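Putative polyketide synthase (Brevibacillus brevis, PDB 5HU7) probably dehydrates beta-hydroxyacyl intermediates to enoyl products during polyketide chain assembly, as the double-hotdog dehydratase domain of a trans-acyltransferase synthase. Local coordinates at residues A[76-87]-A[239-249]; A[104-115]-A[125-134]. All coordinates share one frame; numbering follows the deposited sequence.

Contact 1: residues A[76-87]-A[239-249]; sequences GIRMSHVATDDP and DGTFTLEELEI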
# COMPACT_ATOMS: atom_id res chain seq x y z
N GLY A 76 -7.62 19.41 -8.73
CA GLY A 76 -7.92 20.36 -7.65
C GLY A 76 -8.52 19.64 -6.46
O GLY A 76 -9.35 18.76 -6.62
N ILE A 77 -8.09 20.02 -5.26
CA ILE A 77 -8.53 19.46 -4.00
C ILE A 77 -9.04 20.57 -3.11
O ILE A 77 -8.42 21.64 -3.07
CB ILE A 77 -7.36 18.71 -3.31
CG1 ILE A 77 -7.09 17.37 -4.01
CG2 ILE A 77 -7.64 18.50 -1.81
CD1 ILE A 77 -5.79 16.73 -3.64
N ARG A 78 -10.14 20.31 -2.37
CA ARG A 78 -10.65 21.21 -1.36
C ARG A 78 -10.77 20.41 -0.07
O ARG A 78 -11.48 19.41 -0.04
CB ARG A 78 -12.00 21.82 -1.70
CG ARG A 78 -12.48 22.81 -0.62
CD ARG A 78 -13.90 23.28 -0.80
NE ARG A 78 -14.03 24.10 -2.00
CZ ARG A 78 -14.64 23.74 -3.13
NH1 ARG A 78 -15.25 22.57 -3.23
NH2 ARG A 78 -14.66 24.57 -4.16
N MET A 79 -10.08 20.83 0.99
CA MET A 79 -10.22 20.24 2.31
C MET A 79 -11.04 21.23 3.12
O MET A 79 -10.80 22.41 3.02
CB MET A 79 -8.89 19.95 2.96
CG MET A 79 -7.95 19.15 2.09
SD MET A 79 -6.31 18.84 2.83
CE MET A 79 -6.75 18.18 4.31
N SER A 80 -12.06 20.77 3.84
CA SER A 80 -12.98 21.62 4.61
C SER A 80 -13.10 21.08 6.04
O SER A 80 -12.97 19.89 6.23
CB SER A 80 -14.38 21.57 3.99
OG SER A 80 -14.39 22.20 2.73
N HIS A 81 -13.42 21.96 7.00
CA HIS A 81 -13.68 21.60 8.39
C HIS A 81 -12.58 20.78 9.03
O HIS A 81 -12.84 19.80 9.70
CB HIS A 81 -15.02 20.87 8.50
CG HIS A 81 -16.15 21.59 7.84
ND1 HIS A 81 -16.48 22.89 8.19
CD2 HIS A 81 -16.97 21.19 6.83
CE1 HIS A 81 -17.51 23.23 7.42
NE2 HIS A 81 -17.82 22.24 6.57
N VAL A 82 -11.34 21.16 8.77
CA VAL A 82 -10.17 20.47 9.31
C VAL A 82 -9.96 20.87 10.78
O VAL A 82 -10.09 22.05 11.13
CB VAL A 82 -8.90 20.75 8.47
CG1 VAL A 82 -7.68 20.09 9.08
CG2 VAL A 82 -9.09 20.30 7.01
N ALA A 83 -9.64 19.89 11.62
CA ALA A 83 -9.45 20.14 13.05
C ALA A 83 -8.44 19.20 13.63
O ALA A 83 -8.57 18.01 13.46
CB ALA A 83 -10.79 20.01 13.77
N THR A 84 -7.35 19.75 14.20
CA THR A 84 -6.35 19.00 14.94
C THR A 84 -6.60 19.32 16.39
O THR A 84 -6.19 20.38 16.83
CB THR A 84 -4.92 19.32 14.48
OG1 THR A 84 -4.76 18.82 13.14
CG2 THR A 84 -3.86 18.71 15.40
N ASP A 85 -7.31 18.43 17.11
CA ASP A 85 -7.77 18.59 18.50
C ASP A 85 -6.82 17.99 19.54
O ASP A 85 -6.73 18.52 20.65
CB ASP A 85 -9.16 17.89 18.71
CG ASP A 85 -9.57 16.78 17.70
OD1 ASP A 85 -9.46 17.00 16.48
OD2 ASP A 85 -9.87 15.65 18.17
N ASP A 86 -6.25 16.81 19.24
CA ASP A 86 -5.38 16.09 20.17
C ASP A 86 -4.04 15.93 19.50
O ASP A 86 -3.91 15.08 18.64
CB ASP A 86 -6.02 14.73 20.53
CG ASP A 86 -5.52 14.11 21.82
OD1 ASP A 86 -4.44 14.53 22.32
OD2 ASP A 86 -6.22 13.23 22.36
N PRO A 87 -3.03 16.78 19.83
CA PRO A 87 -1.76 16.72 19.09
C PRO A 87 -0.97 15.41 19.17
O PRO A 87 -0.82 14.81 20.24
CB PRO A 87 -0.94 17.88 19.68
CG PRO A 87 -1.91 18.75 20.32
CD PRO A 87 -3.03 17.90 20.79
N ASP A 239 0.06 25.15 21.26
CA ASP A 239 -0.23 23.86 21.91
C ASP A 239 -0.36 22.70 20.93
O ASP A 239 -0.89 21.65 21.30
CB ASP A 239 -1.48 23.98 22.79
CG ASP A 239 -2.82 24.16 22.08
OD1 ASP A 239 -2.83 24.25 20.84
OD2 ASP A 239 -3.84 24.28 22.77
N GLY A 240 0.07 22.88 19.68
CA GLY A 240 -0.01 21.82 18.68
C GLY A 240 -1.37 21.63 18.01
O GLY A 240 -1.49 20.78 17.12
N THR A 241 -2.39 22.41 18.38
CA THR A 241 -3.71 22.29 17.76
C THR A 241 -3.98 23.38 16.72
O THR A 241 -3.37 24.44 16.73
CB THR A 241 -4.85 22.29 18.81
OG1 THR A 241 -5.01 23.59 19.37
CG2 THR A 241 -4.68 21.22 19.89
N PHE A 242 -4.92 23.13 15.85
CA PHE A 242 -5.39 24.09 14.89
C PHE A 242 -6.71 23.65 14.30
O PHE A 242 -7.07 22.49 14.38
CB PHE A 242 -4.37 24.34 13.77
CG PHE A 242 -4.30 23.23 12.73
CD1 PHE A 242 -5.14 23.25 11.61
CD2 PHE A 242 -3.36 22.22 12.83
CE1 PHE A 242 -4.99 22.30 10.60
CE2 PHE A 242 -3.24 21.27 11.82
CZ PHE A 242 -4.03 21.32 10.71
N THR A 243 -7.43 24.61 13.71
CA THR A 243 -8.64 24.41 12.93
C THR A 243 -8.47 25.16 11.61
O THR A 243 -7.78 26.18 11.56
CB THR A 243 -9.91 24.89 13.66
OG1 THR A 243 -9.78 26.26 13.98
CG2 THR A 243 -10.22 24.07 14.91
N LEU A 244 -9.09 24.64 10.54
CA LEU A 244 -9.02 25.28 9.23
C LEU A 244 -10.32 25.06 8.53
O LEU A 244 -10.67 23.93 8.22
CB LEU A 244 -7.82 24.73 8.47
CG LEU A 244 -7.59 25.09 7.02
CD1 LEU A 244 -7.38 26.50 6.84
CD2 LEU A 244 -6.37 24.37 6.50
N GLU A 245 -11.06 26.13 8.30
CA GLU A 245 -12.35 26.03 7.65
C GLU A 245 -12.28 25.53 6.23
O GLU A 245 -13.09 24.71 5.85
CB GLU A 245 -13.13 27.35 7.73
CG GLU A 245 -14.04 27.44 8.95
CD GLU A 245 -15.02 26.28 9.08
OE1 GLU A 245 -15.92 26.16 8.21
OE2 GLU A 245 -14.82 25.43 9.98
N GLU A 246 -11.32 26.02 5.44
CA GLU A 246 -11.21 25.62 4.06
C GLU A 246 -9.81 25.76 3.56
O GLU A 246 -9.12 26.70 3.92
CB GLU A 246 -12.16 26.46 3.18
CG GLU A 246 -12.43 25.89 1.80
CD GLU A 246 -13.41 26.73 1.01
OE1 GLU A 246 -12.97 27.75 0.42
OE2 GLU A 246 -14.62 26.40 1.00
N LEU A 247 -9.42 24.85 2.68
CA LEU A 247 -8.11 24.81 2.05
C LEU A 247 -8.35 24.40 0.63
O LEU A 247 -8.90 23.32 0.39
CB LEU A 247 -7.22 23.78 2.76
CG LEU A 247 -5.96 23.27 2.06
CD1 LEU A 247 -5.04 24.38 1.70
CD2 LEU A 247 -5.20 22.30 2.95
N GLU A 248 -7.92 25.23 -0.33
CA GLU A 248 -8.04 24.92 -1.74
C GLU A 248 -6.64 24.83 -2.32
O GLU A 248 -5.84 25.69 -2.06
CB GLU A 248 -8.92 25.97 -2.44
CG GLU A 248 -10.39 25.77 -2.11
CD GLU A 248 -11.37 26.75 -2.72
OE1 GLU A 248 -10.91 27.71 -3.38
OE2 GLU A 248 -12.60 26.52 -2.60
N ILE A 249 -6.33 23.76 -3.04
CA ILE A 249 -5.04 23.55 -3.68
C ILE A 249 -5.34 23.61 -5.19
O ILE A 249 -6.06 22.75 -5.70
CB ILE A 249 -4.38 22.22 -3.26
CG1 ILE A 249 -4.27 22.11 -1.72
CG2 ILE A 249 -2.99 22.10 -3.90
CD1 ILE A 249 -3.84 20.71 -1.22

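Contact 2: residues A[104-115]-A[125-134]; sequences EDTGELAYKIYS and VVHSHGMVEF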
# COMPACT_ATOMS: atom_id res chain seq x y z
N GLU A 104 -18.24 9.85 2.99
CA GLU A 104 -19.00 10.92 3.62
C GLU A 104 -20.26 11.19 2.84
O GLU A 104 -21.32 11.24 3.45
CB GLU A 104 -18.21 12.23 3.77
CG GLU A 104 -18.93 13.30 4.59
CD GLU A 104 -19.12 13.04 6.08
OE1 GLU A 104 -18.68 11.98 6.58
OE2 GLU A 104 -19.74 13.91 6.74
N ASP A 105 -20.13 11.47 1.53
CA ASP A 105 -21.21 11.77 0.61
C ASP A 105 -20.73 11.34 -0.80
O ASP A 105 -19.61 10.85 -0.95
CB ASP A 105 -21.54 13.28 0.66
CG ASP A 105 -23.01 13.63 0.48
OD1 ASP A 105 -23.74 12.88 -0.24
OD2 ASP A 105 -23.43 14.72 0.97
N THR A 106 -21.56 11.58 -1.83
CA THR A 106 -21.25 11.21 -3.20
C THR A 106 -19.98 11.84 -3.73
O THR A 106 -19.27 11.18 -4.48
CB THR A 106 -22.41 11.53 -4.13
OG1 THR A 106 -22.74 12.92 -3.98
CG2 THR A 106 -23.60 10.66 -3.89
N GLY A 107 -19.71 13.09 -3.39
CA GLY A 107 -18.52 13.81 -3.86
C GLY A 107 -17.64 14.24 -2.70
O GLY A 107 -16.89 15.21 -2.81
N GLU A 108 -17.70 13.53 -1.57
CA GLU A 108 -16.96 13.93 -0.41
C GLU A 108 -16.45 12.76 0.43
O GLU A 108 -17.13 11.75 0.61
CB GLU A 108 -17.82 14.91 0.40
CG GLU A 108 -17.20 15.38 1.70
CD GLU A 108 -17.89 16.62 2.22
OE1 GLU A 108 -19.15 16.62 2.18
OE2 GLU A 108 -17.20 17.62 2.55
N LEU A 109 -15.19 12.86 0.87
CA LEU A 109 -14.55 11.85 1.68
C LEU A 109 -14.23 12.43 3.01
O LEU A 109 -13.99 13.62 3.10
CB LEU A 109 -13.23 11.44 1.06
CG LEU A 109 -13.28 10.86 -0.29
CD1 LEU A 109 -11.94 10.99 -0.97
CD2 LEU A 109 -13.77 9.42 -0.24
N ALA A 110 -14.09 11.58 4.02
CA ALA A 110 -13.64 11.97 5.34
C ALA A 110 -12.29 11.34 5.59
O ALA A 110 -11.98 10.27 5.08
CB ALA A 110 -14.64 11.52 6.38
N TYR A 111 -11.45 12.03 6.34
CA TYR A 111 -10.17 11.43 6.72
C TYR A 111 -9.93 11.57 8.19
O TYR A 111 -10.47 12.46 8.83
CB TYR A 111 -8.99 11.98 5.91
CG TYR A 111 -8.51 13.35 6.35
CD1 TYR A 111 -7.62 13.50 7.39
CD2 TYR A 111 -8.97 14.50 5.71
CE1 TYR A 111 -7.28 14.75 7.87
CE2 TYR A 111 -8.61 15.77 6.17
CZ TYR A 111 -7.74 15.89 7.22
OH TYR A 111 -7.39 17.15 7.64
N LYS A 112 -9.10 10.67 8.74
CA LYS A 112 -8.67 10.73 10.13
C LYS A 112 -7.24 10.34 10.22
O LYS A 112 -6.87 9.30 9.70
CB LYS A 112 -9.44 9.78 11.03
CG LYS A 112 -10.89 10.10 11.20
CD LYS A 112 -11.44 9.50 12.51
CE LYS A 112 -12.51 8.47 12.32
NZ LYS A 112 -13.82 9.09 12.07
N ILE A 113 -6.47 11.09 10.98
CA ILE A 113 -5.07 10.79 11.25
C ILE A 113 -5.11 10.32 12.68
O ILE A 113 -5.64 11.01 13.54
CB ILE A 113 -4.13 11.98 11.02
CG1 ILE A 113 -4.09 12.35 9.53
CG2 ILE A 113 -2.72 11.67 11.53
CD1 ILE A 113 -3.43 13.75 9.16
N TYR A 114 -4.61 9.13 12.94
CA TYR A 114 -4.71 8.57 14.28
C TYR A 114 -3.56 7.63 14.57
O TYR A 114 -2.90 7.16 13.66
CB TYR A 114 -6.08 7.84 14.43
CG TYR A 114 -6.22 6.60 13.58
CD1 TYR A 114 -6.77 6.65 12.31
CD2 TYR A 114 -5.87 5.36 14.09
CE1 TYR A 114 -6.91 5.50 11.53
CE2 TYR A 114 -6.03 4.20 13.33
CZ TYR A 114 -6.54 4.27 12.05
OH TYR A 114 -6.66 3.11 11.32
N SER A 115 -3.35 7.34 15.84
CA SER A 115 -2.28 6.44 16.30
C SER A 115 -2.69 5.67 17.54
O SER A 115 -3.73 5.95 18.12
CB SER A 115 -1.01 7.23 16.58
OG SER A 115 -1.08 7.98 17.77
N VAL A 125 -6.12 7.00 19.33
CA VAL A 125 -6.37 8.43 19.48
C VAL A 125 -6.40 9.09 18.10
O VAL A 125 -5.46 8.91 17.34
CB VAL A 125 -5.25 9.06 20.34
CG1 VAL A 125 -5.52 10.54 20.62
CG2 VAL A 125 -5.05 8.29 21.64
N VAL A 126 -7.44 9.89 17.80
CA VAL A 126 -7.59 10.66 16.55
C VAL A 126 -7.00 12.03 16.79
O VAL A 126 -7.46 12.78 17.66
CB VAL A 126 -9.06 10.76 16.07
CG1 VAL A 126 -9.17 11.68 14.84
CG2 VAL A 126 -9.61 9.38 15.76
N HIS A 127 -5.97 12.37 16.03
CA HIS A 127 -5.27 13.63 16.17
C HIS A 127 -5.84 14.67 15.26
O HIS A 127 -5.92 15.81 15.65
CB HIS A 127 -3.76 13.44 15.88
CG HIS A 127 -3.10 12.35 16.67
ND1 HIS A 127 -3.07 12.39 18.05
CD2 HIS A 127 -2.55 11.19 16.26
CE1 HIS A 127 -2.48 11.27 18.43
NE2 HIS A 127 -2.16 10.51 17.39
N SER A 128 -6.19 14.30 14.03
CA SER A 128 -6.69 15.24 13.04
C SER A 128 -7.76 14.59 12.16
O SER A 128 -7.71 13.40 11.92
CB SER A 128 -5.53 15.75 12.18
OG SER A 128 -5.91 16.82 11.34
N HIS A 129 -8.75 15.37 11.73
CA HIS A 129 -9.78 14.90 10.81
C HIS A 129 -10.29 16.06 9.96
O HIS A 129 -10.12 17.22 10.31
CB HIS A 129 -10.94 14.19 11.55
CG HIS A 129 -11.65 15.05 12.53
ND1 HIS A 129 -11.29 15.00 13.86
CD2 HIS A 129 -12.60 16.00 12.40
CE1 HIS A 129 -12.02 15.91 14.48
NE2 HIS A 129 -12.76 16.57 13.64
N GLY A 130 -10.88 15.73 8.83
CA GLY A 130 -11.43 16.71 7.92
C GLY A 130 -12.11 16.08 6.74
O GLY A 130 -12.11 14.85 6.60
N MET A 131 -12.75 16.90 5.92
CA MET A 131 -13.46 16.46 4.72
C MET A 131 -12.67 16.86 3.52
O MET A 131 -12.00 17.89 3.56
CB MET A 131 -14.84 17.11 4.66
CG MET A 131 -15.70 16.85 5.89
SD MET A 131 -16.20 15.13 6.02
CE MET A 131 -15.85 14.79 7.75
N VAL A 132 -12.77 16.08 2.44
CA VAL A 132 -12.10 16.36 1.17
C VAL A 132 -12.99 16.18 -0.05
O VAL A 132 -13.73 15.21 -0.12
CB VAL A 132 -10.80 15.55 1.02
CG1 VAL A 132 -10.14 15.80 -0.34
CG2 VAL A 132 -9.86 15.89 2.15
N GLU A 133 -12.89 17.13 -1.03
CA GLU A 133 -13.55 17.07 -2.33
C GLU A 133 -12.54 17.26 -3.43
O GLU A 133 -11.56 18.00 -3.29
CB GLU A 133 -14.60 18.17 -2.51
CG GLU A 133 -15.70 18.15 -1.46
CD GLU A 133 -16.46 19.45 -1.44
OE1 GLU A 133 -17.58 19.50 -2.00
OE2 GLU A 133 -15.89 20.44 -0.94
N PHE A 134 -12.81 16.61 -4.53
CA PHE A 134 -12.08 16.68 -5.79
C PHE A 134 -12.90 17.52 -6.69
O PHE A 134 -14.08 17.24 -6.87
CB PHE A 134 -11.94 15.30 -6.41
CG PHE A 134 -11.11 14.40 -5.54
CD1 PHE A 134 -9.75 14.62 -5.39
CD2 PHE A 134 -11.67 13.31 -4.91
CE1 PHE A 134 -8.98 13.78 -4.59
CE2 PHE A 134 -10.91 12.48 -4.11
CZ PHE A 134 -9.57 12.73 -3.95

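Contact 1: residues A[76-87]-A[239-249]
F242 lays its ring obliquely against T84 and V82 of the facing strand, CE2 coming 3.2 Å from T84 OG1 and CE1 3.8 Å from V82 CG1. Its CG sits between the backbone N and the carbonyl carbon (chi1 76°), a torsion that turns the ring back over the neighbouring strand. T84 OG1 has its polar partner elsewhere, in S128 OG. Farther along the same face, M79 and L247 run side by side, with SD 3.6 Å from L247 CD2. On the other face R78, CG anti to its backbone N (chi1 -178°), lies alongside E248 and grips one oxygen with two nitrogens: OE2 is 2.9 Å from NE and 3.2 Å from NH2, close to the guanidinium plane. The NE bond meets OE2 on its anti side; NH2 reaches it from above the carboxylate plane. E246 adds a long salt bridge to NE, while E248 OE1 bonds to Y250 OH and R78 NH1 to E133. Antiparallel pairing, with strand directions 175° apart at 82-84 and 241-244, breaks at H81 and E245, where both strands turn a corner; H81 N bonds to E245 O at 3.0 Å. Before strand 241-244, D239 OD1 accepts from T241 N, an Asx turn, and also from T241 OG1. The chemistry is thus two-sided: an apolar face packed on helix 52-65, and a face where R78 probably offsets three glutamates.

Contact 2: residues A[104-115]-A[125-134]
Y111 and G130 carry the central aromatic contact: the ring of Y111 lies over the glycine backbone, with G130 N 3.4 Å above the ring plane and H129 C on the same face. The position of CG between the backbone N and the carbonyl carbon (chi1 77°) swings the ring across the partner strand, and G130 has no side chain to obstruct it. Y111 OH is buried without a polar partner in the model. Among the apolar and sulfur contacts, M131 bends twice along its chain, bringing CE to 3.7 Å from A110 CB and SD to 3.6 Å from E104 CG, where the two side chains meet at about a right angle. L109 CD1 touches F134 CE2 at 3.6 Å, and on the face of K112 the aliphatic CD rests on V126 CG2.

The backbone bonds are those of an antiparallel hairpin whose strands are strongly twisted, their directions 141° apart. A classic beta bulge shifts the register by one residue: I113 O accepts from H127 N at 2.9 Å and, weakly, from S128 N. This places the H127 ring beside S115, where NE2 and OG share a 2.8 Å hydrogen bond of undecided direction, with OG near the ring plane. ND1 bonds to D86 O, so both ring nitrogens are engaged and the rotation of the imidazole is fixed. S128 OG turns instead to T84. The chemistry implies a hairpin held by its backbone bonds, with Y111 packed on G130 mid-strand, apolar and sulfur contacts toward E104 and L109, and a doubly held histidine near S115.

In the fold
After its first strands and helix 52-65, the chain lays down strand 76-84, the first half of contact 1, and then runs through strand 95-105 into the 104-115 segment. Contact 2 closes a short loop when 125-134 returns beside 108-115 as a beta hairpin. Contact 1 closes only after about a hundred more residues, when 239-249 pairs with the other edge of 76-84, so contact 2 is nested inside its loop. The two share a sheet, because strand 125-135 is the neighbour of 76-84, and their centres lie about 10 Å apart. Strand pairing of 76-84 with 241-249 joins the two hotdog-family regions, consistent with a double-hotdog fold; contact 2 extends the N-terminal side.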